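Local coordinates for exopolysaccharide biosynthesis protein (Pantoea stewartii subsp. stewartii DC283, PDB 6TGF) that probably hydrolyses the exopolysaccharide of the bacterium's own biofilm, as a trimeric enzyme built around a tailspike-like parallel beta-helix, at residues V199-A211 with V217-V229. Sequence-based numbering, arbitrary orientation.
Sequences VGGGEFVGSFQPA and VIFSGDGFHWRRV
R228 reaches F204 and the carbonyls of G200 and G201 because its CG stands anti to the backbone N (chi1 -173°), the chain runs straight on through chi2, and a bend at chi3 then swings the guanidinium round. F204 lays its ring beneath the root of that chain: R228 CA sits over one face, and F204 CZ in turn lies 3.4 Å from R228 NH1, above the guanidinium near its rim. The two planes are steeply turned, 70° apart, so this is no flat stack. NH2 donates to G200 O at 2.6 Å and, weakly, to G201 O; D240 pairs with the same nitrogen in a salt bridge, which probably helps hold the charge in this buried spot. The G200 oxygen lies in the guanidinium plane, yet the nitrogen sits above the G200 carbonyl plane.

Strands 202-207 and 224-228 run antiparallel here, in a small mixed sheet where hairpin 218-228 forms the border, between the N-terminal region and the beta-helix. V205 and R227 exchange two backbone hydrogen bonds, as do S207 and H225. On the face of F204, W226 lies across G206, its CE3 3.4 Å from G206 N, while F219 meets F204 obliquely, CD2 to CE2 3.5 Å.

On the other face, H225 CG sits between its backbone N and carbonyl carbon (chi1 79°), which puts the imidazole near S207, Q209 and A211. A211 CB sits almost centrally over its ring, 3.5 Å from the centroid, a CH-pi contact, and ND1 weakly donates to Q209 O at the ring edge. S207 OG, bonded to E184, accepts from Q209 N in an ST turn.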
loop_
_atom_site.group_PDB
_atom_site.type_symbol
_atom_site.label_atom_id
_atom_site.label_comp_id
_atom_site.label_asym_id
_atom_site.label_seq_id
_atom_site.Cartn_x
_atom_site.Cartn_y
_atom_site.Cartn_z
ATOM N N VAL B 199 33.895 19.836 -0.137
ATOM C CA VAL B 199 32.826 19.011 -0.783
ATOM C C VAL B 199 33.089 18.987 -2.293
ATOM O O VAL B 199 33.641 19.976 -2.817
ATOM C CB VAL B 199 31.406 19.527 -0.479
ATOM C CG1 VAL B 199 31.077 19.452 1.001
ATOM C CG2 VAL B 199 31.174 20.934 -1.000
ATOM N N GLY B 200 32.699 17.895 -2.959
ATOM C CA GLY B 200 32.831 17.716 -4.418
ATOM C C GLY B 200 34.259 17.401 -4.834
ATOM O O GLY B 200 34.563 17.548 -6.035
ATOM N N GLY B 201 35.105 16.981 -3.887
ATOM C CA GLY B 201 36.488 16.537 -4.146
ATOM C C GLY B 201 36.527 15.076 -4.558
ATOM O O GLY B 201 35.452 14.447 -4.612
ATOM N N GLY B 202 37.720 14.550 -4.843
ATOM C CA GLY B 202 37.916 13.136 -5.214
ATOM C C GLY B 202 39.242 12.897 -5.914
ATOM O O GLY B 202 40.085 13.816 -5.933
ATOM N N GLU B 203 39.411 11.689 -6.460
ATOM C CA GLU B 203 40.627 11.235 -7.182
ATOM C C GLU B 203 40.381 11.370 -8.687
ATOM O O GLU B 203 39.305 10.942 -9.150
ATOM C CB GLU B 203 40.949 9.792 -6.795
ATOM C CG GLU B 203 42.207 9.249 -7.449
ATOM C CD GLU B 203 42.774 8.001 -6.794
ATOM O OE1 GLU B 203 42.587 7.835 -5.569
ATOM O OE2 GLU B 203 43.405 7.196 -7.511
ATOM N N PHE B 204 41.346 11.938 -9.412
ATOM C CA PHE B 204 41.250 12.234 -10.865
ATOM C C PHE B 204 42.462 11.645 -11.593
ATOM O O PHE B 204 43.579 11.672 -11.043
ATOM C CB PHE B 204 41.118 13.742 -11.086
ATOM C CG PHE B 204 39.769 14.298 -10.710
ATOM C CD1 PHE B 204 39.449 14.545 -9.385
ATOM C CD2 PHE B 204 38.813 14.556 -11.680
ATOM C CE1 PHE B 204 38.204 15.045 -9.038
ATOM C CE2 PHE B 204 37.569 15.056 -11.331
ATOM C CZ PHE B 204 37.267 15.299 -10.012
ATOM N N VAL B 205 42.225 11.132 -12.805
ATOM C CA VAL B 205 43.246 10.500 -13.692
ATOM C C VAL B 205 43.350 11.356 -14.961
ATOM O O VAL B 205 42.309 11.598 -15.600
ATOM C CB VAL B 205 42.907 9.021 -13.977
ATOM C CG1 VAL B 205 41.524 8.827 -14.577
ATOM C CG2 VAL B 205 43.952 8.352 -14.848
ATOM N N GLY B 206 44.558 11.832 -15.278
ATOM C CA GLY B 206 44.812 12.820 -16.345
ATOM C C GLY B 206 44.878 12.180 -17.721
ATOM O O GLY B 206 45.198 10.977 -17.804
ATOM N N SER B 207 44.590 12.964 -18.765
ATOM C CA SER B 207 44.646 12.541 -20.188
ATOM C C SER B 207 44.886 13.753 -21.094
ATOM O O SER B 207 44.455 14.865 -20.725
ATOM C CB SER B 207 43.388 11.811 -20.582
ATOM O OG SER B 207 43.485 11.314 -21.909
ATOM N N PHE B 208 45.558 13.533 -22.228
ATOM C CA PHE B 208 45.758 14.523 -23.320
ATOM C C PHE B 208 44.767 14.243 -24.457
ATOM O O PHE B 208 44.713 15.044 -25.407
ATOM C CB PHE B 208 47.206 14.488 -23.813
ATOM C CG PHE B 208 48.231 14.675 -22.724
ATOM C CD1 PHE B 208 48.403 15.910 -22.118
ATOM C CD2 PHE B 208 49.015 13.614 -22.295
ATOM C CE1 PHE B 208 49.341 16.080 -21.109
ATOM C CE2 PHE B 208 49.954 13.787 -21.290
ATOM C CZ PHE B 208 50.115 15.019 -20.698
ATOM N N GLN B 209 44.011 13.141 -24.357
ATOM C CA GLN B 209 42.900 12.795 -25.285
ATOM C C GLN B 209 41.807 13.851 -25.144
ATOM O O GLN B 209 41.528 14.302 -24.034
ATOM C CB GLN B 209 42.347 11.400 -24.984
ATOM C CG GLN B 209 43.340 10.273 -25.242
ATOM C CD GLN B 209 43.736 10.178 -26.695
ATOM O OE1 GLN B 209 44.914 10.221 -27.041
ATOM N NE2 GLN B 209 42.744 10.059 -27.564
ATOM N N PRO B 210 41.147 14.279 -26.245
ATOM C CA PRO B 210 40.161 15.356 -26.176
ATOM C C PRO B 210 38.854 14.888 -25.516
ATOM O O PRO B 210 38.368 13.830 -25.871
ATOM C CB PRO B 210 39.910 15.759 -27.639
ATOM C CG PRO B 210 40.874 14.920 -28.471
ATOM C CD PRO B 210 41.281 13.744 -27.607
ATOM N N ALA B 211 38.336 15.681 -24.572
ATOM C CA ALA B 211 37.054 15.452 -23.864
ATOM C C ALA B 211 36.478 16.797 -23.407
ATOM O O ALA B 211 37.242 17.609 -22.849
ATOM C CB ALA B 211 37.265 14.518 -22.698
ATOM N N VAL B 217 32.371 15.322 -13.852
ATOM C CA VAL B 217 33.174 14.079 -14.051
ATOM C C VAL B 217 34.418 14.406 -14.893
ATOM O O VAL B 217 35.490 13.847 -14.586
ATOM C CB VAL B 217 32.312 12.969 -14.683
ATOM C CG1 VAL B 217 33.100 11.686 -14.900
ATOM C CG2 VAL B 217 31.069 12.691 -13.849
ATOM N N ILE B 218 34.281 15.273 -15.902
ATOM C CA ILE B 218 35.384 15.729 -16.805
ATOM C C ILE B 218 35.632 17.225 -16.568
ATOM O O ILE B 218 34.695 18.018 -16.788
ATOM C CB ILE B 218 35.043 15.445 -18.284
ATOM C CG1 ILE B 218 34.776 13.960 -18.545
ATOM C CG2 ILE B 218 36.124 15.996 -19.205
ATOM C CD1 ILE B 218 35.993 13.072 -18.434
ATOM N N PHE B 219 36.849 17.582 -16.141
ATOM C CA PHE B 219 37.359 18.977 -16.047
ATOM C C PHE B 219 38.546 19.123 -17.004
ATOM O O PHE B 219 39.591 18.486 -16.759
ATOM C CB PHE B 219 37.756 19.317 -14.609
ATOM C CG PHE B 219 36.648 19.139 -13.604
ATOM C CD1 PHE B 219 35.755 20.166 -13.341
ATOM C CD2 PHE B 219 36.493 17.939 -12.929
ATOM C CE1 PHE B 219 34.733 19.995 -12.420
ATOM C CE2 PHE B 219 35.472 17.769 -12.008
ATOM C CZ PHE B 219 34.594 18.798 -11.754
ATOM N N SER B 220 38.382 19.923 -18.061
ATOM C CA SER B 220 39.338 20.042 -19.193
ATOM C C SER B 220 40.008 21.421 -19.204
ATOM O O SER B 220 39.372 22.403 -18.769
ATOM C CB SER B 220 38.661 19.753 -20.506
ATOM O OG SER B 220 37.504 20.554 -20.668
ATOM N N GLY B 221 41.255 21.464 -19.682
ATOM C CA GLY B 221 42.028 22.691 -19.946
ATOM C C GLY B 221 42.439 22.760 -21.404
ATOM O O GLY B 221 41.738 22.160 -22.240
ATOM N N ASP B 222 43.545 23.450 -21.697
ATOM C CA ASP B 222 44.057 23.660 -23.077
ATOM C C ASP B 222 44.888 22.436 -23.482
ATOM O O ASP B 222 46.099 22.421 -23.198
ATOM C CB ASP B 222 44.845 24.970 -23.175
ATOM C CG ASP B 222 44.932 25.546 -24.579
ATOM O OD1 ASP B 222 44.496 24.862 -25.529
ATOM O OD2 ASP B 222 45.432 26.681 -24.712
ATOM N N GLY B 223 44.244 21.443 -24.105
ATOM C CA GLY B 223 44.897 20.252 -24.684
ATOM C C GLY B 223 45.037 19.118 -23.683
ATOM O O GLY B 223 45.913 18.257 -23.891
ATOM N N PHE B 224 44.200 19.104 -22.642
ATOM C CA PHE B 224 44.171 18.046 -21.599
ATOM C C PHE B 224 42.847 18.106 -20.831
ATOM O O PHE B 224 42.097 19.095 -20.973
ATOM C CB PHE B 224 45.346 18.204 -20.631
ATOM C CG PHE B 224 45.287 19.440 -19.769
ATOM C CD1 PHE B 224 44.584 19.442 -18.573
ATOM C CD2 PHE B 224 45.932 20.605 -20.155
ATOM C CE1 PHE B 224 44.529 20.580 -17.783
ATOM C CE2 PHE B 224 45.876 21.742 -19.365
ATOM C CZ PHE B 224 45.176 21.727 -18.180
ATOM N N HIS B 225 42.587 17.071 -20.028
ATOM C CA HIS B 225 41.433 16.988 -19.096
ATOM C C HIS B 225 41.756 16.016 -17.959
ATOM O O HIS B 225 42.750 15.269 -18.073
ATOM C CB HIS B 225 40.151 16.601 -19.850
ATOM C CG HIS B 225 40.039 15.147 -20.170
ATOM N ND1 HIS B 225 40.514 14.612 -21.352
ATOM C CD2 HIS B 225 39.499 14.120 -19.480
ATOM C CE1 HIS B 225 40.275 13.317 -21.372
ATOM N NE2 HIS B 225 39.656 12.989 -20.234
ATOM N N TRP B 226 40.943 16.058 -16.901
ATOM C CA TRP B 226 40.976 15.121 -15.750
ATOM C C TRP B 226 39.620 14.420 -15.651
ATOM O O TRP B 226 38.594 15.125 -15.655
ATOM C CB TRP B 226 41.317 15.868 -14.456
ATOM C CG TRP B 226 42.652 16.547 -14.478
ATOM C CD1 TRP B 226 42.914 17.817 -14.897
ATOM C CD2 TRP B 226 43.911 15.995 -14.053
ATOM N NE1 TRP B 226 44.248 18.093 -14.765
ATOM C CE2 TRP B 226 44.886 16.997 -14.251
ATOM C CE3 TRP B 226 44.311 14.760 -13.531
ATOM C CZ2 TRP B 226 46.231 16.798 -13.943
ATOM C CZ3 TRP B 226 45.641 14.565 -13.226
ATOM C CH2 TRP B 226 46.586 15.571 -13.430
ATOM N N ARG B 227 39.624 13.087 -15.581
ATOM C CA ARG B 227 38.403 12.247 -15.450
ATOM C C ARG B 227 38.299 11.768 -13.999
ATOM O O ARG B 227 39.276 11.176 -13.500
ATOM C CB ARG B 227 38.449 11.087 -16.451
ATOM C CG ARG B 227 37.326 10.067 -16.301
ATOM C CD ARG B 227 37.049 9.268 -17.568
ATOM N NE ARG B 227 38.116 9.387 -18.562
ATOM C CZ ARG B 227 37.990 9.896 -19.793
ATOM N NH1 ARG B 227 36.821 10.330 -20.239
ATOM N NH2 ARG B 227 39.047 9.954 -20.587
ATOM N N ARG B 228 37.165 12.044 -13.349
ATOM C CA ARG B 228 36.864 11.616 -11.958
ATOM C C ARG B 228 36.853 10.084 -11.906
ATOM O O ARG B 228 36.256 9.467 -12.813
ATOM C CB ARG B 228 35.517 12.183 -11.501
ATOM C CG ARG B 228 35.206 11.929 -10.033
ATOM C CD ARG B 228 33.870 12.505 -9.608
ATOM N NE ARG B 228 34.026 13.306 -8.402
ATOM C CZ ARG B 228 34.069 14.635 -8.358
ATOM N NH1 ARG B 228 33.941 15.361 -9.457
ATOM N NH2 ARG B 228 34.228 15.244 -7.198
ATOM N N VAL B 229 37.499 9.501 -10.891
ATOM C CA VAL B 229 37.444 8.038 -10.596
ATOM C C VAL B 229 36.140 7.776 -9.836
ATOM O O VAL B 229 36.057 8.163 -8.652
ATOM C CB VAL B 229 38.677 7.555 -9.809
ATOM C CG1 VAL B 229 38.607 6.063 -9.512
ATOM C CG2 VAL B 229 39.975 7.889 -10.529
HETATM O O HOH W 1 34.487 11.581 -6.336
HETATM O O HOH W 2 41.017 16.940 -23.223
#